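Local atomic coordinates of reducing-end xylose-releasing exo-oligoxylanase Rex8A (Paenibacillus barcinonensis, PDB entry 6SUD), a protein that hydrolyses xylooligosaccharides as an exo-oligoxylanase, releasing xylose from their reducing ends during xylan breakdown. Residues 273-278 against 329-334. The protein carries 1 engineered substitution. Numbering follows the deposited sequence.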
ATOM      1  N   VAL A 273      -7.668  -3.671   4.522  1.00  7.59           N
ATOM      2  CA  VAL A 273      -8.905  -3.817   5.341  1.00  7.89           C
ATOM      3  C   VAL A 273      -8.535  -3.878   6.828  1.00  7.78           C
ATOM      4  O   VAL A 273      -9.198  -3.232   7.624  1.00  8.14           O
ATOM      5  CB  VAL A 273      -9.707  -5.045   4.894  1.00  8.32           C
ATOM      6  CG1 VAL A 273     -10.118  -4.938   3.449  1.00  8.46           C
ATOM      7  CG2 VAL A 273      -8.954  -6.338   5.083  1.00  9.02           C
ATOM      8  N   ALA A 274      -7.495  -4.630   7.198  1.00  7.79           N
ATOM      9  CA  ALA A 274      -7.021  -4.746   8.600  1.00  7.76           C
ATOM     10  C   ALA A 274      -6.616  -3.377   9.156  1.00  7.85           C
ATOM     11  O   ALA A 274      -6.932  -3.106  10.314  1.00  8.35           O
ATOM     12  CB  ALA A 274      -5.858  -5.686   8.677  1.00  7.64           C
ATOM     13  N   LEU A 275      -5.927  -2.536   8.370  1.00  7.83           N
ATOM     14  CA  LEU A 275      -5.455  -1.226   8.879  1.00  7.50           C
ATOM     15  C   LEU A 275      -6.657  -0.278   9.023  1.00  7.78           C
ATOM     16  O   LEU A 275      -6.694   0.454  10.022  1.00  7.48           O
ATOM     17  CB  LEU A 275      -4.350  -0.669   7.978  1.00  7.16           C
ATOM     18  CG  LEU A 275      -3.562   0.515   8.544  1.00  6.99           C
ATOM     19  CD1 LEU A 275      -2.878   0.184   9.864  1.00  6.95           C
ATOM     20  CD2 LEU A 275      -2.541   0.986   7.525  1.00  6.93           C
ATOM     21  N   ASP A 276      -7.629  -0.320   8.104  1.00  8.37           N
ATOM     22  CA  ASP A 276      -8.858   0.522   8.195  1.00  9.09           C
ATOM     23  C   ASP A 276      -9.616   0.181   9.485  1.00  9.22           C
ATOM     24  O   ASP A 276     -10.171   1.103  10.138  1.00  8.56           O
ATOM     25  CB  ASP A 276      -9.790   0.310   7.003  1.00  9.57           C
ATOM     26  CG  ASP A 276     -10.971   1.267   7.015  1.00 10.12           C
ATOM     27  OD1 ASP A 276     -10.734   2.474   7.163  1.00 10.46           O
ATOM     28  OD2 ASP A 276     -12.125   0.784   6.907  1.00 10.82           O
ATOM     29  N   TRP A 277      -9.703  -1.114   9.799  1.00  8.77           N
ATOM     30  CA  TRP A 277     -10.350  -1.586  11.048  1.00  9.26           C
ATOM     31  C   TRP A 277      -9.582  -1.022  12.250  1.00  9.86           C
ATOM     32  O   TRP A 277     -10.222  -0.420  13.125  1.00  9.59           O
ATOM     33  CB  TRP A 277     -10.445  -3.108  11.099  1.00  9.33           C
ATOM     34  CG  TRP A 277     -11.074  -3.571  12.373  1.00  9.39           C
ATOM     35  CD1 TRP A 277     -10.466  -4.170  13.429  1.00  9.36           C
ATOM     36  CD2 TRP A 277     -12.451  -3.415  12.737  1.00  9.43           C
ATOM     37  NE1 TRP A 277     -11.370  -4.428  14.414  1.00  9.43           N
ATOM     38  CE2 TRP A 277     -12.596  -3.970  14.025  1.00  9.54           C
ATOM     39  CE3 TRP A 277     -13.567  -2.854  12.108  1.00  9.70           C
ATOM     40  CZ2 TRP A 277     -13.821  -3.985  14.690  1.00  9.81           C
ATOM     41  CZ3 TRP A 277     -14.773  -2.853  12.780  1.00  9.51           C
ATOM     42  CH2 TRP A 277     -14.899  -3.417  14.050  1.00  9.45           C
ATOM     43  N   GLU A 278      -8.256  -1.176  12.264  1.00 10.28           N
ATOM     44  CA  GLU A 278      -7.391  -0.687  13.375  1.00 11.14           C
ATOM     45  C   GLU A 278      -7.592   0.832  13.557  1.00 10.74           C
ATOM     46  O   GLU A 278      -7.826   1.269  14.697  1.00 10.26           O
ATOM     47  CB  GLU A 278      -5.931  -1.072  13.134  1.00 12.42           C
ATOM     48  CG  GLU A 278      -4.975  -0.547  14.194  1.00 13.50           C
ATOM     49  CD  GLU A 278      -5.268  -0.896  15.643  1.00 14.98           C
ATOM     50  OE1 GLU A 278      -6.153  -1.745  15.895  1.00 17.14           O
ATOM     51  OE2 GLU A 278      -4.588  -0.317  16.535  1.00 17.19           O
ATOM     52  N   ASN A 329      -1.354 -11.754   5.187  1.00  6.94           N
ATOM     53  CA  ASN A 329      -2.185 -12.701   5.981  1.00  7.46           C
ATOM     54  C   ASN A 329      -1.969 -12.437   7.475  1.00  7.46           C
ATOM     55  O   ASN A 329      -2.939 -12.490   8.228  1.00  7.38           O
ATOM     56  CB  ASN A 329      -1.875 -14.164   5.644  1.00  7.40           C
ATOM     57  CG  ASN A 329      -2.372 -14.590   4.276  1.00  7.78           C
ATOM     58  OD1 ASN A 329      -3.310 -14.002   3.729  1.00  7.53           O
ATOM     59  ND2 ASN A 329      -1.777 -15.642   3.728  1.00  8.05           N
ATOM     60  N   ALA A 330      -0.728 -12.193   7.894  1.00  7.46           N
ATOM     61  CA  ALA A 330      -0.389 -11.892   9.302  1.00  7.71           C
ATOM     62  C   ALA A 330      -0.957 -10.516   9.671  1.00  7.71           C
ATOM     63  O   ALA A 330      -1.484 -10.365  10.775  1.00  7.62           O
ATOM     64  CB  ALA A 330       1.102 -11.984   9.501  1.00  7.85           C
ATOM     65  N   MET A 331      -0.908  -9.558   8.753  1.00  7.71           N
ATOM     66  CA  MET A 331      -1.365  -8.174   9.032  1.00  7.96           C
ATOM     67  C   MET A 331      -2.882  -8.167   9.278  1.00  8.07           C
ATOM     68  O   MET A 331      -3.350  -7.271  10.015  1.00  7.02           O
ATOM     69  CB  MET A 331      -0.985  -7.228   7.894  1.00  8.49           C
ATOM     70  CG  MET A 331      -1.283  -5.773   8.204  1.00  8.58           C
ATOM     71  SD  MET A 331      -0.219  -4.618   7.351  1.00  8.93           S
ATOM     72  CE  MET A 331      -1.119  -3.096   7.658  1.00  8.96           C
ATOM     73  N   ALA A 332      -3.600  -9.167   8.746  1.00  8.63           N
ATOM     74  CA  ALA A 332      -5.056  -9.361   8.947  1.00  9.39           C
ATOM     75  C   ALA A 332      -5.362  -9.599  10.433  1.00  9.80           C
ATOM     76  O   ALA A 332      -6.538  -9.478  10.801  1.00  9.83           O
ATOM     77  CB  ALA A 332      -5.567 -10.502   8.110  1.00  9.33           C
ATOM     78  N   SER A 333      -4.346  -9.915  11.248  1.00 10.52           N
ATOM     79  CA  SER A 333      -4.496 -10.122  12.715  1.00 10.85           C
ATOM     80  C   SER A 333      -4.848  -8.812  13.437  1.00 11.27           C
ATOM     81  O   SER A 333      -5.352  -8.907  14.581  1.00 10.61           O
ATOM     82  CB  SER A 333      -3.309 -10.796  13.298  1.00 10.83           C
ATOM     83  OG  SER A 333      -3.262 -12.150  12.840  1.00 11.52           O
ATOM     84  N   LEU A 334      -4.624  -7.637  12.831  1.00 11.52           N
ATOM     85  CA  LEU A 334      -5.158  -6.368  13.405  1.00 12.49           C
ATOM     86  C   LEU A 334      -6.686  -6.450  13.530  1.00 12.47           C
ATOM     87  O   LEU A 334      -7.223  -5.759  14.414  1.00 13.14           O
ATOM     88  CB  LEU A 334      -4.751  -5.152  12.567  1.00 12.90           C
ATOM     89  CG  LEU A 334      -3.319  -4.660  12.741  1.00 13.70           C
ATOM     90  CD1 LEU A 334      -2.970  -3.618  11.689  1.00 14.26           C
ATOM     91  CD2 LEU A 334      -3.090  -4.116  14.135  1.00 14.29           C
TER
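Two helical elements of the glycoside hydrolase family 8 barrel meet here in the protein interior, helix 268-280 packing against the 3-10 turn 332-334 and the residues of helix 322-331 that lead into it. The backbones come nearest at Ala274 and Ala332, CA to CA 5.0 Å. Ala274 points its methyl toward the other backbone: CB sits 3.3 Å from the carbonyl O of Met331, in van der Waals contact, and also rests on CA of Ala332. That carbonyl accepts the backbone N-H of Leu334, one of the i to i+3 bonds of the 3-10 segment. No hydrogen bond links 273-278 to 329-334. Within the (alpha/alpha)6 barrel, away from the xylose sites, the small side chains of Ala274 and Ala332 let the two backbones come this close.

Leu334 carries most of the rest. Its CB lies 4.1 Å from CB of Ala274. With CG anti to the carbonyl carbon (chi1 -77°), the two methyls are sent onward. CD1 comes to 4.2 Å from CD1 of Leu275, while CD2 reaches 4.0 Å from CG of Glu278. The Glu278 chain, bent at chi2 (55°), crosses Leu334 at about a right angle, offering its methylene groups while OE2 accepts a hydrogen bond from the backbone N of Ala15. The indole of Trp277 comes edge-on, its CD1 3.7 Å from the carbonyl O of Leu334, which lies in the ring plane; Arg281 makes a cation-pi contact with the same ring. Met331, three residues before Leu334, reaches across, extended beyond CG, until CE stands 4.1 Å from CB of Leu275. Helix 359-373 closes over Met331 and Leu334 through Ala372, and Tyr377 touches both Leu275 and Met331.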